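Local coordinates for alpha-glucosidase (Pseudoalteromonas sp. K8, PDB 5HQA), which hydrolyses alpha-glucosidic bonds as a chloride-activated member of glycoside hydrolase family 97, and here holds acarbose and a calcium ion, at residues 291-294 with 295-299; 411-414 with 415-419; 531-534 with 535-538. All blocks are in the same frame, centred on the assembly; numbering follows the deposited sequence.

Contact 1: residues 291-294 with 295-299; sequences KNTK and YYMDF
T293 puts CG2 anti to its backbone N, chi1 of -59° placing OG1 instead, while M297 has CG anti to the carbonyl carbon (chi1 -77°). The two side chains still run the same way, side by side, one turn apart on helix 290-303, an outer helix of the (beta/alpha) barrel. The direct touch is apolar, T293 CG2 to M297 SD at 4.0 Å, while M297 CG rests near T293 O at 3.4 Å. Beneath them M297 N donates to T293 O (2.9 Å). The threonine hydroxyl is turned back to bond T289 O, just before the segment.

The same i to i+4 backbone pattern joins Y295 to K291, Y296 to N292 and D298 to K294, with N-H...O angles of at least 155°, evidence of a regular helix. N292 O has a further neighbour: Y296 brings its ring edge near, CD1 at 3.3 Å from this oxygen, which also accepts from Y296 N at 3.0 Å.

Around the helix, T293 and M297 pack on helix 339-349, at L342 and S346. N292, T293 and Y296 all reach I269 of strand 264-269, and Y296 also meets P534 of helix 534-538. N292 ND2 is bonded to G287 O, outside the segment.

At D298, the carboxylate lies over the preceding turn without bonding to it: OD2 comes to 3.3 Å from K294 O, both being acceptors, and OD1 instead bonds the hydroxyl of Y345.

Contact 2: residues 411-414 with 415-419; sequences DGQF and MVNEY
F414 and M415 make the main apolar contact in this first turn of helix 413-428, which belongs to the barrel domain. F414 has CG anti to its backbone N (chi1 169°); the methionine chain, bent at chi2 and chi3, runs at a slant to the phenylalanine side chain and brings its sulfur beside the CD2-CE2 side of the ring. M415 SD stands 4.9 Å from the centroid of the F414 ring and 61° off its normal, a Met-aromatic contact; the closest pair is F414 CE2 with SD at 3.9 Å. Beyond the sulfur, M415 CE sits 3.4 Å above the plane of the Y419 ring, toward its rim. Y419 OH bonds the backbone O of E437, a calcium ligand, tying this helix to the metal site.

The hydrogen bonds are mostly backbone. G412 occupies the N-cap position, and its carbonyl receives V416 N at 2.9 Å, with an N-H...O angle of 169°. N417 N likewise bonds Q413 O, and E418 N bonds F414 O. A water donates to both F414 O and E418 OE1 (2.8 Å each). The E418 carboxylate lies alongside the F414 ring, OE1 at 3.6 Å from CZ.

Amide packing comes third. Q413 and N417 point the same way, and both NE2 of Q413 and ND2 of N417 donate to D191 OD1; Q413 OE1 accepts from K219 N and W212 NE1.

Two charged contacts reach outside the segments: E418 OE2 forms a salt bridge with R367, and R398 makes a cation-pi contact with F414. The buried E418 carboxylate, with R367 on OE2 and the water on OE1, is thus probably stabilised in its ionised form.

Contact 3: residues 531-534 with 535-538; sequences ADLP and KNYL
Y537 and D532 meet where the loop after strand 527-529 of the barrel sheet turns into the short helix 534-538. The tyrosine hydroxyl accepts D532 N at 2.9 Å, nearly straight at 169°, and D532 CB approaches the ring obliquely, 3.5 Å from CZ.

The carboxylate of D532 faces the helix. Its OD1 takes two donors from one face of its plane: L533 N at 2.7 Å, and N536 ND2 at 2.9 Å. The asparagine N-H comes from well above that plane, 49° out, yet OD1 lies almost in the amide plane of N536. The two side chains cross at about a right angle. N536 has CG anti to its carbonyl carbon (chi1 -69°), which carries the amide back to the loop, where ND2 also lies 3.7 Å from L533 CB.

Farther out, D532 OD2 is bonded by the backbone N-H groups of F495 and D496, and the Y537 hydroxyl also bonds G493 O. F544 stacks on the Y537 ring and F495 meets it edge-to-face, which together probably restrict its rotation. In the backbone, N536 N reaches L533 O at 2.9 Å, and L538 N bonds P534 O at 3.1 Å, an i to i+4 bond.

How the contacts relate
Along the chain the three contacts come in series, each within one continuous run of residues, so none closes a long loop and none nests in or crosses another. Contact 1 lies on helix 290-303, after strand 264-269; contact 2 runs from loop residues 411-412 into the start of helix 413-428, before strand 432-435; contact 3 follows strand 527-529, which pairs with strand 264-269. Consistent with that pairing, contacts 1 and 3 lie side by side: their centres are about 13 Å apart, and P534 packs against Y295, Y296 and F299, with L538 also touching F299. Contact 2 stands apart, its nearest atoms about 25 Å from contact 1 and about 22 Å from contact 3.

Contact 1: residues 291-294 with 295-299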
loop_
_atom_site.group_PDB
_atom_site.type_symbol
_atom_site.label_atom_id
_atom_site.label_comp_id
_atom_site.label_asym_id
_atom_site.label_seq_id
_atom_site.Cartn_x
_atom_site.Cartn_y
_atom_site.Cartn_z
ATOM N N LYS A 291 22.905 19.841 14.282
ATOM C CA LYS A 291 23.980 19.847 13.296
ATOM C C LYS A 291 23.719 18.841 12.180
ATOM O O LYS A 291 23.862 19.161 10.993
ATOM C CB LYS A 291 25.306 19.547 13.994
ATOM C CG LYS A 291 26.499 19.376 13.073
ATOM C CD LYS A 291 27.776 19.194 13.901
ATOM C CE LYS A 291 29.026 19.123 13.034
ATOM N NZ LYS A 291 29.059 17.885 12.195
ATOM N N ASN A 292 23.351 17.607 12.543
ATOM C CA ASN A 292 23.092 16.597 11.523
ATOM C C ASN A 292 21.907 16.990 10.651
ATOM O O ASN A 292 21.949 16.834 9.426
ATOM C CB ASN A 292 22.844 15.228 12.166
ATOM C CG ASN A 292 24.125 14.549 12.622
ATOM O OD1 ASN A 292 25.219 14.892 12.176
ATOM N ND2 ASN A 292 23.989 13.565 13.507
ATOM N N THR A 293 20.842 17.505 11.267
ATOM C CA THR A 293 19.657 17.860 10.494
ATOM C C THR A 293 19.969 18.975 9.504
ATOM O O THR A 293 19.538 18.921 8.345
ATOM C CB THR A 293 18.514 18.260 11.428
ATOM O OG1 THR A 293 18.211 17.166 12.304
ATOM C CG2 THR A 293 17.270 18.607 10.632
ATOM N N LYS A 294 20.744 19.977 9.932
ATOM C CA LYS A 294 21.124 21.053 9.021
ATOM C C LYS A 294 21.974 20.531 7.872
ATOM O O LYS A 294 21.856 21.005 6.735
ATOM C CB LYS A 294 21.877 22.147 9.777
ATOM C CG LYS A 294 21.008 22.996 10.693
ATOM C CD LYS A 294 21.813 24.133 11.316
ATOM C CE LYS A 294 20.899 25.118 12.032
ATOM N NZ LYS A 294 21.633 26.273 12.642
ATOM N N TYR A 295 22.848 19.563 8.153
ATOM C CA TYR A 295 23.656 18.968 7.096
ATOM C C TYR A 295 22.775 18.270 6.066
ATOM O O TYR A 295 22.991 18.413 4.855
ATOM C CB TYR A 295 24.671 18.003 7.710
ATOM C CG TYR A 295 25.299 17.022 6.744
ATOM C CD1 TYR A 295 26.401 17.374 5.974
ATOM C CD2 TYR A 295 24.805 15.728 6.629
ATOM C CE1 TYR A 295 26.982 16.468 5.099
ATOM C CE2 TYR A 295 25.372 14.817 5.762
ATOM C CZ TYR A 295 26.460 15.188 4.995
ATOM O OH TYR A 295 27.019 14.262 4.134
ATOM N N TYR A 296 21.765 17.526 6.523
ATOM C CA TYR A 296 20.847 16.881 5.585
ATOM C C TYR A 296 20.022 17.911 4.816
ATOM O O TYR A 296 19.769 17.739 3.616
ATOM C CB TYR A 296 19.933 15.902 6.327
ATOM C CG TYR A 296 20.522 14.514 6.500
ATOM C CD1 TYR A 296 21.593 14.291 7.358
ATOM C CD2 TYR A 296 19.997 13.426 5.806
ATOM C CE1 TYR A 296 22.126 13.024 7.515
ATOM C CE2 TYR A 296 20.527 12.151 5.959
ATOM C CZ TYR A 296 21.590 11.961 6.813
ATOM O OH TYR A 296 22.122 10.701 6.969
ATOM N N MET A 297 19.590 18.987 5.484
ATOM C CA MET A 297 18.814 20.009 4.786
ATOM C C MET A 297 19.637 20.684 3.703
ATOM O O MET A 297 19.120 20.979 2.617
ATOM C CB MET A 297 18.285 21.048 5.774
ATOM C CG MET A 297 17.087 20.551 6.563
ATOM S SD MET A 297 16.780 21.570 8.019
ATOM C CE MET A 297 15.177 22.176 7.678
ATOM N N ASP A 298 20.919 20.945 3.980
ATOM C CA ASP A 298 21.802 21.510 2.962
ATOM C C ASP A 298 21.879 20.593 1.751
ATOM O O ASP A 298 21.793 21.045 0.606
ATOM C CB ASP A 298 23.203 21.744 3.533
ATOM C CG ASP A 298 23.249 22.876 4.544
ATOM O OD1 ASP A 298 22.368 23.765 4.502
ATOM O OD2 ASP A 298 24.186 22.885 5.376
ATOM N N PHE A 299 22.050 19.293 1.994
ATOM C CA PHE A 299 22.097 18.325 0.904
ATOM C C PHE A 299 20.784 18.314 0.134
ATOM O O PHE A 299 20.775 18.342 -1.102
ATOM C CB PHE A 299 22.414 16.935 1.469
ATOM C CG PHE A 299 22.528 15.853 0.425
ATOM C CD1 PHE A 299 23.750 15.571 -0.167
ATOM C CD2 PHE A 299 21.415 15.102 0.052
ATOM C CE1 PHE A 299 23.860 14.572 -1.120
ATOM C CE2 PHE A 299 21.519 14.105 -0.903
ATOM C CZ PHE A 299 22.749 13.838 -1.490
#

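Contact 2: residues 411-414 with 415-419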
loop_
_atom_site.group_PDB
_atom_site.type_symbol
_atom_site.label_atom_id
_atom_site.label_comp_id
_atom_site.label_asym_id
_atom_site.label_seq_id
_atom_site.Cartn_x
_atom_site.Cartn_y
_atom_site.Cartn_z
ATOM N N ASP A 411 -5.264 -4.376 12.964
ATOM C CA ASP A 411 -6.269 -4.350 11.905
ATOM C C ASP A 411 -7.678 -4.663 12.415
ATOM O O ASP A 411 -8.568 -4.992 11.622
ATOM C CB ASP A 411 -5.862 -5.283 10.751
ATOM C CG ASP A 411 -5.593 -6.725 11.181
ATOM O OD1 ASP A 411 -4.979 -6.957 12.249
ATOM O OD2 ASP A 411 -5.965 -7.644 10.406
ATOM N N GLY A 412 -7.920 -4.529 13.723
ATOM C CA GLY A 412 -9.279 -4.591 14.223
ATOM C C GLY A 412 -10.022 -3.266 14.049
ATOM O O GLY A 412 -9.455 -2.244 13.659
ATOM N N GLN A 413 -11.329 -3.300 14.343
ATOM C CA GLN A 413 -12.143 -2.086 14.262
ATOM C C GLN A 413 -11.566 -0.958 15.116
ATOM O O GLN A 413 -11.551 0.206 14.694
ATOM C CB GLN A 413 -13.580 -2.392 14.689
ATOM C CG GLN A 413 -14.499 -1.175 14.741
ATOM C CD GLN A 413 -15.882 -1.532 15.248
ATOM O OE1 GLN A 413 -16.047 -2.476 16.022
ATOM N NE2 GLN A 413 -16.888 -0.785 14.805
ATOM N N PHE A 414 -11.085 -1.279 16.322
ATOM C CA PHE A 414 -10.528 -0.240 17.184
ATOM C C PHE A 414 -9.405 0.518 16.482
ATOM O O PHE A 414 -9.399 1.754 16.449
ATOM C CB PHE A 414 -10.009 -0.838 18.496
ATOM C CG PHE A 414 -9.204 0.141 19.300
ATOM C CD1 PHE A 414 -9.840 1.132 20.046
ATOM C CD2 PHE A 414 -7.810 0.120 19.260
ATOM C CE1 PHE A 414 -9.098 2.066 20.761
ATOM C CE2 PHE A 414 -7.063 1.057 19.974
ATOM C CZ PHE A 414 -7.710 2.027 20.721
ATOM N N MET A 415 -8.428 -0.209 15.930
ATOM C CA MET A 415 -7.294 0.466 15.302
ATOM C C MET A 415 -7.681 1.090 13.969
ATOM O O MET A 415 -7.164 2.158 13.610
ATOM C CB MET A 415 -6.116 -0.496 15.127
ATOM C CG MET A 415 -5.260 -0.606 16.393
ATOM S SD MET A 415 -4.609 0.997 16.936
ATOM C CE MET A 415 -3.588 1.490 15.551
ATOM N N VAL A 416 -8.576 0.442 13.212
ATOM C CA VAL A 416 -9.080 1.058 11.984
ATOM C C VAL A 416 -9.578 2.468 12.282
ATOM O O VAL A 416 -9.227 3.433 11.592
ATOM C CB VAL A 416 -10.178 0.182 11.350
ATOM C CG1 VAL A 416 -11.014 0.991 10.341
ATOM C CG2 VAL A 416 -9.557 -1.047 10.686
ATOM N N ASN A 417 -10.350 2.613 13.359
ATOM C CA ASN A 417 -10.842 3.930 13.745
ATOM C C ASN A 417 -9.729 4.815 14.299
ATOM O O ASN A 417 -9.745 6.037 14.091
ATOM C CB ASN A 417 -11.967 3.782 14.772
ATOM C CG ASN A 417 -13.246 3.246 14.151
ATOM O OD1 ASN A 417 -13.442 3.361 12.937
ATOM N ND2 ASN A 417 -14.118 2.653 14.972
ATOM N N GLU A 418 -8.763 4.217 14.999
ATOM C CA GLU A 418 -7.653 4.974 15.562
ATOM C C GLU A 418 -6.790 5.595 14.464
ATOM O O GLU A 418 -6.387 6.762 14.567
ATOM C CB GLU A 418 -6.829 4.053 16.464
ATOM C CG GLU A 418 -5.922 4.766 17.439
ATOM C CD GLU A 418 -6.674 5.545 18.513
ATOM O OE1 GLU A 418 -7.786 5.135 18.923
ATOM O OE2 GLU A 418 -6.137 6.586 18.941
ATOM N N TYR A 419 -6.500 4.838 13.402
ATOM C CA TYR A 419 -5.713 5.393 12.303
ATOM C C TYR A 419 -6.432 6.567 11.659
ATOM O O TYR A 419 -5.825 7.607 11.376
ATOM C CB TYR A 419 -5.435 4.332 11.238
ATOM C CG TYR A 419 -4.475 3.229 11.613
ATOM C CD1 TYR A 419 -3.128 3.500 11.865
ATOM C CD2 TYR A 419 -4.906 1.904 11.664
ATOM C CE1 TYR A 419 -2.244 2.467 12.187
ATOM C CE2 TYR A 419 -4.037 0.870 11.983
ATOM C CZ TYR A 419 -2.711 1.160 12.247
ATOM O OH TYR A 419 -1.846 0.135 12.548
HETATM O O HOH W 1 -10.182 3.924 18.085
#

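Contact 3: residues 531-534 with 535-538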
loop_
_atom_site.group_PDB
_atom_site.type_symbol
_atom_site.label_atom_id
_atom_site.label_comp_id
_atom_site.label_asym_id
_atom_site.label_seq_id
_atom_site.Cartn_x
_atom_site.Cartn_y
_atom_site.Cartn_z
ATOM N N ALA A 531 16.860 6.778 0.288
ATOM C CA ALA A 531 17.035 6.250 1.634
ATOM C C ALA A 531 18.475 6.261 2.132
ATOM O O ALA A 531 18.687 6.144 3.347
ATOM C CB ALA A 531 16.505 4.815 1.688
ATOM N N ASP A 532 19.469 6.397 1.252
ATOM C CA ASP A 532 20.843 6.154 1.674
ATOM C C ASP A 532 21.442 7.373 2.378
ATOM O O ASP A 532 20.875 8.469 2.392
ATOM C CB ASP A 532 21.709 5.781 0.475
ATOM C CG ASP A 532 22.820 4.814 0.830
ATOM O OD1 ASP A 532 23.198 4.724 2.023
ATOM O OD2 ASP A 532 23.329 4.146 -0.099
ATOM N N LEU A 533 22.620 7.166 2.959
ATOM C CA LEU A 533 23.382 8.272 3.516
ATOM C C LEU A 533 23.802 9.218 2.393
ATOM O O LEU A 533 24.197 8.760 1.314
ATOM C CB LEU A 533 24.624 7.752 4.244
ATOM C CG LEU A 533 24.408 6.595 5.225
ATOM C CD1 LEU A 533 25.733 6.175 5.861
ATOM C CD2 LEU A 533 23.413 7.004 6.276
ATOM N N PRO A 534 23.740 10.537 2.611
ATOM C CA PRO A 534 24.127 11.478 1.541
ATOM C C PRO A 534 25.483 11.187 0.910
ATOM O O PRO A 534 25.611 11.265 -0.319
ATOM C CB PRO A 534 24.110 12.832 2.260
ATOM C CG PRO A 534 23.050 12.648 3.321
ATOM C CD PRO A 534 23.218 11.232 3.802
ATOM N N LYS A 535 26.496 10.832 1.705
ATOM C CA LYS A 535 27.816 10.597 1.130
ATOM C C LYS A 535 27.791 9.465 0.113
ATOM O O LYS A 535 28.618 9.443 -0.808
ATOM C CB LYS A 535 28.832 10.297 2.231
ATOM C CG LYS A 535 28.567 9.001 2.966
ATOM C CD LYS A 535 29.630 8.743 4.031
ATOM C CE LYS A 535 29.357 7.430 4.753
ATOM N NZ LYS A 535 30.375 7.145 5.802
ATOM N N ASN A 536 26.858 8.520 0.255
ATOM C CA ASN A 536 26.806 7.411 -0.690
ATOM C C ASN A 536 26.234 7.844 -2.033
ATOM O O ASN A 536 26.567 7.254 -3.067
ATOM C CB ASN A 536 26.014 6.260 -0.082
ATOM C CG ASN A 536 26.757 5.622 1.065
ATOM O OD1 ASN A 536 27.988 5.639 1.077
ATOM N ND2 ASN A 536 26.029 5.078 2.043
ATOM N N TYR A 537 25.399 8.882 -2.044
ATOM C CA TYR A 537 24.952 9.449 -3.313
ATOM C C TYR A 537 26.054 10.281 -3.955
ATOM O O TYR A 537 26.236 10.244 -5.178
ATOM C CB TYR A 537 23.698 10.287 -3.090
ATOM C CG TYR A 537 22.515 9.453 -2.665
ATOM C CD1 TYR A 537 22.113 8.357 -3.421
ATOM C CD2 TYR A 537 21.810 9.743 -1.504
ATOM C CE1 TYR A 537 21.030 7.583 -3.044
ATOM C CE2 TYR A 537 20.723 8.966 -1.116
ATOM C CZ TYR A 537 20.338 7.891 -1.895
ATOM O OH TYR A 537 19.255 7.111 -1.532
ATOM N N LEU A 538 26.798 11.040 -3.146
ATOM C CA LEU A 538 27.899 11.840 -3.676
ATOM C C LEU A 538 28.981 10.974 -4.309
ATOM O O LEU A 538 29.732 11.458 -5.165
ATOM C CB LEU A 538 28.502 12.704 -2.566
ATOM C CG LEU A 538 27.573 13.745 -1.932
ATOM C CD1 LEU A 538 28.277 14.481 -0.793
ATOM C CD2 LEU A 538 27.086 14.716 -2.980
#